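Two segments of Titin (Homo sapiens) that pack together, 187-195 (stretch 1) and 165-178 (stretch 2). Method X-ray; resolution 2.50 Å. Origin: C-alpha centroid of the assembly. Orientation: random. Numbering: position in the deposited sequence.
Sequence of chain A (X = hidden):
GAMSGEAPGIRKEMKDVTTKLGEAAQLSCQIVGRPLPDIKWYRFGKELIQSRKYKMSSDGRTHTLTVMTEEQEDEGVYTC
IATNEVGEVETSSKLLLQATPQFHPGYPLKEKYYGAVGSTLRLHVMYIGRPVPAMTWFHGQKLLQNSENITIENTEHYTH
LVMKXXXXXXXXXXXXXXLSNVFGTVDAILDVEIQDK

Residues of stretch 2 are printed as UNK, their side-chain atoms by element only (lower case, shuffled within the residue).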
ATOM      1  N   ASP A 187      -4.575   8.052  16.625  1.00 26.70           N
ATOM      2  CA  ASP A 187      -4.599   6.991  17.622  1.00 31.85           C
ATOM      3  C   ASP A 187      -6.021   6.573  17.971  1.00 31.31           C
ATOM      4  O   ASP A 187      -6.977   7.316  17.742  1.00 32.05           O
ATOM      5  CB  ASP A 187      -3.847   7.416  18.888  1.00 35.25           C
ATOM      6  CG  ASP A 187      -4.590   8.470  19.684  1.00 44.64           C
ATOM      7  OD1 ASP A 187      -5.594   8.122  20.339  1.00 48.93           O
ATOM      8  OD2 ASP A 187      -4.163   9.643  19.666  1.00 48.25           O
ATOM      9  N   ALA A 188      -6.150   5.373  18.523  1.00 29.07           N
ATOM     10  CA  ALA A 188      -7.442   4.857  18.947  1.00 28.86           C
ATOM     11  C   ALA A 188      -7.287   4.092  20.253  1.00 27.38           C
ATOM     12  O   ALA A 188      -6.262   3.452  20.488  1.00 26.78           O
ATOM     13  CB  ALA A 188      -8.037   3.964  17.872  1.00 28.61           C
ATOM     14  N   ILE A 189      -8.301   4.164  21.106  1.00 30.51           N
ATOM     15  CA  ILE A 189      -8.259   3.476  22.389  1.00 34.70           C
ATOM     16  C   ILE A 189      -9.208   2.282  22.422  1.00 35.97           C
ATOM     17  O   ILE A 189     -10.407   2.416  22.178  1.00 37.32           O
ATOM     18  CB  ILE A 189      -8.574   4.430  23.555  1.00 32.37           C
ATOM     19  CG1 ILE A 189      -7.421   5.417  23.753  1.00 32.71           C
ATOM     20  CG2 ILE A 189      -8.827   3.647  24.832  1.00 28.70           C
ATOM     21  CD1 ILE A 189      -7.615   6.366  24.916  1.00 37.40           C
ATOM     22  N   LEU A 190      -8.654   1.112  22.721  1.00 34.51           N
ATOM     23  CA  LEU A 190      -9.432  -0.119  22.774  1.00 34.66           C
ATOM     24  C   LEU A 190      -9.558  -0.602  24.213  1.00 35.94           C
ATOM     25  O   LEU A 190      -8.555  -0.833  24.888  1.00 34.14           O
ATOM     26  CB  LEU A 190      -8.779  -1.210  21.919  1.00 31.38           C
ATOM     27  CG  LEU A 190      -8.579  -0.965  20.420  1.00 32.76           C
ATOM     28  CD1 LEU A 190      -7.554   0.125  20.161  1.00 29.20           C
ATOM     29  CD2 LEU A 190      -8.154  -2.253  19.739  1.00 35.20           C
ATOM     30  N   ASP A 191     -10.793  -0.751  24.679  1.00 36.54           N
ATOM     31  CA  ASP A 191     -11.040  -1.229  26.030  1.00 38.65           C
ATOM     32  C   ASP A 191     -11.121  -2.752  26.041  1.00 36.59           C
ATOM     33  O   ASP A 191     -12.045  -3.336  25.478  1.00 38.78           O
ATOM     34  CB  ASP A 191     -12.332  -0.630  26.586  1.00 44.71           C
ATOM     35  CG  ASP A 191     -12.408  -0.717  28.093  1.00 53.04           C
ATOM     36  OD1 ASP A 191     -11.341  -0.679  28.745  1.00 55.29           O
ATOM     37  OD2 ASP A 191     -13.531  -0.820  28.629  1.00 58.24           O
ATOM     38  N   VAL A 192     -10.148  -3.391  26.681  1.00 32.01           N
ATOM     39  CA  VAL A 192     -10.086  -4.847  26.713  1.00 31.04           C
ATOM     40  C   VAL A 192     -10.613  -5.420  28.025  1.00 36.34           C
ATOM     41  O   VAL A 192     -10.234  -4.975  29.108  1.00 37.80           O
ATOM     42  CB  VAL A 192      -8.650  -5.358  26.483  1.00 27.06           C
ATOM     43  CG1 VAL A 192      -8.568  -6.848  26.753  1.00 27.33           C
ATOM     44  CG2 VAL A 192      -8.196  -5.043  25.065  1.00 22.27           C
ATOM     45  N   GLU A 193     -11.481  -6.417  27.925  1.00 40.89           N
ATOM     46  CA  GLU A 193     -12.059  -7.058  29.092  1.00 44.79           C
ATOM     47  C   GLU A 193     -11.804  -8.559  29.017  1.00 47.64           C
ATOM     48  O   GLU A 193     -11.924  -9.152  27.954  1.00 45.11           O
ATOM     49  CB  GLU A 193     -13.559  -6.779  29.149  1.00 46.54           C
ATOM     50  CG  GLU A 193     -14.162  -6.876  30.533  1.00 52.39           C
ATOM     51  CD  GLU A 193     -13.916  -5.638  31.372  1.00 54.35           C
ATOM     52  OE1 GLU A 193     -13.438  -5.778  32.513  1.00 56.26           O
ATOM     53  OE2 GLU A 193     -14.200  -4.526  30.895  1.00 52.80           O
ATOM     54  N   ILE A 194     -11.452  -9.175  30.141  1.00 52.03           N
ATOM     55  CA  ILE A 194     -11.185 -10.611  30.163  1.00 53.39           C
ATOM     56  C   ILE A 194     -12.319 -11.375  30.841  1.00 58.53           C
ATOM     57  O   ILE A 194     -12.690 -11.074  31.968  1.00 60.36           O
ATOM     58  CB  ILE A 194      -9.863 -10.924  30.875  1.00 51.84           C
ATOM     59  CG1 ILE A 194      -8.764  -9.981  30.391  1.00 48.32           C
ATOM     60  CG2 ILE A 194      -9.463 -12.365  30.640  1.00 51.87           C
ATOM     61  CD1 ILE A 194      -8.509 -10.053  28.911  1.00 47.45           C
ATOM     62  N   GLN A 195     -12.861 -12.368  30.142  1.00 63.25           N
ATOM     63  CA  GLN A 195     -13.959 -13.181  30.654  1.00 68.43           C
ATOM     64  C   GLN A 195     -13.539 -14.602  30.968  1.00 75.41           C
ATOM     65  O   GLN A 195     -12.950 -15.273  30.126  1.00 77.35           O
ATOM     66  CB  GLN A 195     -15.071 -13.274  29.609  1.00 67.31           C
ATOM     67  CG  GLN A 195     -15.953 -12.065  29.454  1.00 67.49           C
ATOM     68  CD  GLN A 195     -16.811 -12.160  28.207  1.00 69.04           C
ATOM     69  OE1 GLN A 195     -16.338 -12.578  27.151  1.00 69.49           O
ATOM     70  NE2 GLN A 195     -18.076 -11.778  28.322  1.00 67.81           N
ATOM     71  N   UNK A 165      -2.164 -16.092  26.403  1.00 44.66           N
ATOM     72  CA  UNK A 165      -2.585 -16.410  27.741  1.00 48.87           C
ATOM     73  C   UNK A 165      -3.077 -15.270  28.556  1.00 50.92           C
ATOM     74  O   UNK A 165      -2.530 -14.946  29.575  1.00 52.85           O
ATOM     75  c   UNK A 165      -1.584 -17.236  28.532  1.00 52.93           C
ATOM     76  c   UNK A 165      -2.070 -17.519  29.963  1.00 59.90           C
ATOM     77  o   UNK A 165      -1.851 -16.729  30.854  1.00 62.98           O
ATOM     78  n   UNK A 165      -2.729 -18.629  30.166  1.00 61.19           N
ATOM     79  N   UNK A 166      -4.131 -14.636  28.071  1.00 48.73           N
ATOM     80  CA  UNK A 166      -4.695 -13.492  28.755  1.00 47.32           C
ATOM     81  C   UNK A 166      -5.314 -13.802  30.109  1.00 48.38           C
ATOM     82  O   UNK A 166      -5.992 -14.809  30.290  1.00 50.28           O
ATOM     83  c   UNK A 166      -5.730 -12.779  27.877  1.00 43.41           C
ATOM     84  c   UNK A 166      -5.123 -12.445  26.536  1.00 42.98           C
ATOM     85  c   UNK A 166      -6.965 -13.636  27.713  1.00 42.41           C
ATOM     86  N   UNK A 167      -5.065 -12.903  31.048  1.00 46.80           N
ATOM     87  CA  UNK A 167      -5.588 -12.991  32.396  1.00 47.36           C
ATOM     88  C   UNK A 167      -6.143 -11.607  32.688  1.00 46.18           C
ATOM     89  O   UNK A 167      -5.589 -10.613  32.238  1.00 39.54           O
ATOM     90  o   UNK A 167      -6.240 -15.468  34.068  1.00 63.44           O
ATOM     91  c   UNK A 167      -5.256 -15.786  33.412  1.00 60.50           C
ATOM     92  c   UNK A 167      -4.084 -14.840  33.263  1.00 53.39           C
ATOM     93  c   UNK A 167      -4.498 -13.389  33.383  1.00 48.68           C
ATOM     94  n   UNK A 167      -5.155 -16.956  32.802  1.00 62.03           N
ATOM     95  N   UNK A 168      -7.231 -11.537  33.439  1.00 52.12           N
ATOM     96  CA  UNK A 168      -7.852 -10.251  33.730  1.00 57.06           C
ATOM     97  C   UNK A 168      -6.962  -9.269  34.477  1.00 54.58           C
ATOM     98  O   UNK A 168      -6.937  -8.090  34.156  1.00 55.32           O
ATOM     99  c   UNK A 168     -11.098  -9.440  35.698  1.00 77.56           C
ATOM    100  c   UNK A 168     -12.909  -8.079  36.676  1.00 89.97           C
ATOM    101  c   UNK A 168      -9.844  -9.177  34.891  1.00 69.92           C
ATOM    102  n   UNK A 168     -13.704  -9.137  36.746  1.00 92.54           N
ATOM    103  n   UNK A 168     -13.344  -6.899  37.093  1.00 90.32           N
ATOM    104  n   UNK A 168     -11.679  -8.195  36.187  1.00 84.84           N
ATOM    105  c   UNK A 168      -9.156 -10.459  34.499  1.00 64.49           C
ATOM    106  N   UNK A 169      -6.227  -9.741  35.468  1.00 54.23           N
ATOM    107  CA  UNK A 169      -5.363  -8.846  36.212  1.00 56.80           C
ATOM    108  C   UNK A 169      -4.274  -8.241  35.339  1.00 57.58           C
ATOM    109  O   UNK A 169      -3.960  -7.063  35.448  1.00 62.06           O
ATOM    110  n   UNK A 169      -0.815 -10.430  40.246  1.00 63.30           N
ATOM    111  c   UNK A 169      -3.512  -8.924  37.982  1.00 58.01           C
ATOM    112  c   UNK A 169      -4.732  -9.590  37.386  1.00 58.86           C
ATOM    113  c   UNK A 169      -2.907  -9.809  39.052  1.00 61.78           C
ATOM    114  c   UNK A 169      -1.457  -9.455  39.324  1.00 62.52           C
ATOM    115  N   UNK A 170      -3.686  -9.061  34.485  1.00 54.56           N
ATOM    116  CA  UNK A 170      -2.612  -8.612  33.607  1.00 49.00           C
ATOM    117  C   UNK A 170      -2.930  -8.013  32.226  1.00 43.97           C
ATOM    118  O   UNK A 170      -2.189  -7.168  31.750  1.00 42.42           O
ATOM    119  c   UNK A 170      -2.259 -10.948  32.817  1.00 47.79           C
ATOM    120  c   UNK A 170      -1.594  -9.737  33.418  1.00 49.37           C
ATOM    121  o   UNK A 170      -0.554  -9.291  32.549  1.00 54.18           O
ATOM    122  N   UNK A 171      -4.009  -8.443  31.581  1.00 41.72           N
ATOM    123  CA  UNK A 171      -4.320  -7.950  30.257  1.00 38.24           C
ATOM    124  C   UNK A 171      -5.510  -7.050  30.092  1.00 34.82           C
ATOM    125  O   UNK A 171      -5.630  -6.398  29.116  1.00 33.16           O
ATOM    126  c   UNK A 171      -1.352 -10.438  28.073  1.00 39.11           C
ATOM    127  c   UNK A 171      -4.471  -9.132  29.318  1.00 38.59           C
ATOM    128  n   UNK A 171      -2.387  -9.634  28.029  1.00 39.47           N
ATOM    129  c   UNK A 171      -3.210  -9.887  29.089  1.00 39.05           C
ATOM    130  c   UNK A 171      -2.635 -10.890  29.770  1.00 39.46           C
ATOM    131  n   UNK A 171      -1.477 -11.204  29.127  1.00 39.03           N
ATOM    132  N   UNK A 172      -6.396  -7.026  31.055  1.00 34.16           N
ATOM    133  CA  UNK A 172      -7.556  -6.142  30.996  1.00 32.58           C
ATOM    134  C   UNK A 172      -7.129  -4.678  31.059  1.00 33.79           C
ATOM    135  O   UNK A 172      -6.057  -4.361  31.572  1.00 32.83           O
ATOM    136  c   UNK A 172      -8.531  -6.464  32.117  1.00 26.11           C
ATOM    137  N   UNK A 173      -7.965  -3.790  30.527  1.00 31.85           N
ATOM    138  CA  UNK A 173      -7.685  -2.367  30.573  1.00 33.30           C
ATOM    139  C   UNK A 173      -7.700  -1.679  29.220  1.00 37.18           C
ATOM    140  O   UNK A 173      -8.079  -2.271  28.209  1.00 38.41           O
ATOM    141  N   UNK A 174      -7.287  -0.415  29.208  1.00 40.22           N
ATOM    142  CA  UNK A 174      -7.266   0.378  27.984  1.00 39.88           C
ATOM    143  C   UNK A 174      -5.978   0.178  27.190  1.00 35.03           C
ATOM    144  O   UNK A 174      -4.887   0.113  27.760  1.00 32.02           O
ATOM    145  c   UNK A 174      -8.887   2.364  28.210  1.00 50.62           C
ATOM    146  c   UNK A 174     -11.047   2.706  29.429  1.00 57.39           C
ATOM    147  c   UNK A 174      -7.453   1.864  28.300  1.00 45.25           C
ATOM    148  c   UNK A 174      -9.687   2.023  29.453  1.00 55.10           C
ATOM    149  n   UNK A 174     -11.843   2.415  30.652  1.00 59.34           N
ATOM    150  N   UNK A 175      -6.118   0.078  25.872  1.00 32.42           N
ATOM    151  CA  UNK A 175      -4.976  -0.030  24.974  1.00 31.57           C
ATOM    152  C   UNK A 175      -5.011   1.103  23.959  1.00 31.70           C
ATOM    153  O   UNK A 175      -6.082   1.491  23.496  1.00 33.33           O
ATOM    154  c   UNK A 175      -3.374  -3.186  24.894  1.00 27.21           C
ATOM    155  c   UNK A 175      -4.601  -2.559  25.076  1.00 28.11           C
ATOM    156  o   UNK A 175      -3.523  -5.854  27.369  1.00 29.83           O
ATOM    157  c   UNK A 175      -3.010  -4.280  25.656  1.00 31.32           C
ATOM    158  c   UNK A 175      -5.105  -4.164  26.805  1.00 33.42           C
ATOM    159  c   UNK A 175      -5.460  -3.069  26.039  1.00 29.86           C
ATOM    160  c   UNK A 175      -3.880  -4.765  26.609  1.00 31.80           C
ATOM    161  c   UNK A 175      -4.995  -1.368  24.235  1.00 31.24           C
ATOM    162  N   UNK A 176      -3.844   1.637  23.614  1.00 29.41           N
ATOM    163  CA  UNK A 176      -3.770   2.661  22.578  1.00 27.98           C
ATOM    164  C   UNK A 176      -2.901   2.213  21.409  1.00 25.66           C
ATOM    165  O   UNK A 176      -1.742   1.837  21.594  1.00 20.53           O
ATOM    166  c   UNK A 176      -3.157   5.081  22.066  1.00 37.17           C
ATOM    167  c   UNK A 176      -3.233   3.986  23.128  1.00 32.89           C
ATOM    168  c   UNK A 176      -2.093   6.125  22.372  1.00 39.75           C
ATOM    169  c   UNK A 176      -2.502   7.031  23.519  1.00 44.47           C
ATOM    170  n   UNK A 176      -1.498   8.113  23.742  1.00 48.67           N
ATOM    171  N   UNK A 177      -3.467   2.252  20.210  1.00 26.12           N
ATOM    172  CA  UNK A 177      -2.701   2.002  18.999  1.00 25.85           C
ATOM    173  C   UNK A 177      -2.423   3.330  18.305  1.00 27.23           C
ATOM    174  O   UNK A 177      -3.343   4.107  18.038  1.00 26.50           O
ATOM    175  c   UNK A 177      -2.673   0.919  16.737  1.00 25.23           C
ATOM    176  c   UNK A 177      -4.859   1.530  17.800  1.00 24.75           C
ATOM    177  c   UNK A 177      -3.438   1.047  18.044  1.00 25.15           C
ATOM    178  N   UNK A 178      -1.155   3.601  18.035  1.00 27.53           N
ATOM    179  CA  UNK A 178      -0.759   4.850  17.411  1.00 23.81           C
ATOM    180  C   UNK A 178      -0.073   4.690  16.066  1.00 24.53           C
ATOM    181  O   UNK A 178       0.816   3.869  15.908  1.00 26.65           O
ATOM    182  c   UNK A 178       0.785   7.816  19.322  1.00 40.93           C
ATOM    183  c   UNK A 178       0.203   7.092  18.143  1.00 36.29           C
ATOM    184  c   UNK A 178       0.158   5.606  18.364  1.00 27.38           C
ATOM    185  o   UNK A 178       1.925   7.583  19.705  1.00 42.64           O
ATOM    186  n   UNK A 178       0.002   8.699  19.916  1.00 43.68           N
TER
HETATM  187  O   HOH W   1      -2.191  10.813  18.248  1.00 41.22           O

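Position 165 carries two carbons, the second bearing one oxygen and one nitrogen, out of reach of stretch 1: Asn165, whose positive phi of 51° an asparagine tolerates well. Position 166 has one carbon bearing two more; its CB lies 4.0 Å from Ile194 CD1. This is Val166, a compact apolar group suited to a buried site. At 167, three carbons end in an oxygen and a nitrogen, the CA-to-CB bond pointing away: Gln167, at the N-cap position, its polar end suiting a partly exposed site.

Position 168 shows three carbons, a nitrogen, then a carbon carrying two nitrogens; its CB lies 3.7 Å from Ile194 CB. This is Arg168, apolar at its base and charged at its exposed, poorly ordered end. Position 169, four carbons ending in nitrogen, is Lys169; 170, one carbon bearing an oxygen and a carbon, is Thr170. Both are exposed and point away, as polar side chains can on a helix's outer side.

At 171 a carbon leads to a five-membered ring with two nitrogens. Its CB lies 4.2 Å from Ile194 CD1; the ring makes no contact with stretch 1. His171 thus packs by its base. Position 172 has a single carbon, CB, 3.9 Å from Ile194 CG1; Ala172 fits closely as the chain leaves the helix. Position 173 has no side-chain atoms. With phi/psi of 125/-172, a CB would jam against the preceding carbonyl oxygen, so Gly173 suits the strand's start.

At 174, four carbons, touching Ile189, end in a nitrogen near Asp191: Lys174, whose NZ makes a long salt bridge of 3.7 Å to Asp191 OD1. At 175, a carbon bears a six-carbon ring with one oxygen, against Val192 CG2: Tyr175. Its OH donates to His171 O at 2.8 Å, so a buried ring still satisfies its hydroxyl.

At 176, four carbons ending in nitrogen pass Asp187 and Ile189: Lys176, whose aliphatic part packs while its amine needs no partner here. Position 177 branches from one carbon into two, against Ala188 and Leu190: Val177, filling a buried site. At 178, three carbons beside Asp187 CB end in oxygen and nitrogen: Gln178, whose polar end suits the water that donates to Asp187 OD2 (2.7 Å) and weakly accepts from Gln178 NE2 (3.5 Å).

The contact is an antiparallel ladder of three reciprocal backbone pairs, from Gly173 N to Val192 O (2.9 Å) through Ala188 N to Val177 O (3.1 Å). Alternation puts Tyr175 and Val177 on the face with Leu190 and Val192, and Lys174 and Lys176 on the other, beside Asp191 and Ile189 respectively. Beyond the ladder, Ile194 packs against the helical turn.

Stretch 2 165-178: NVQRKTHAGKYKVQ
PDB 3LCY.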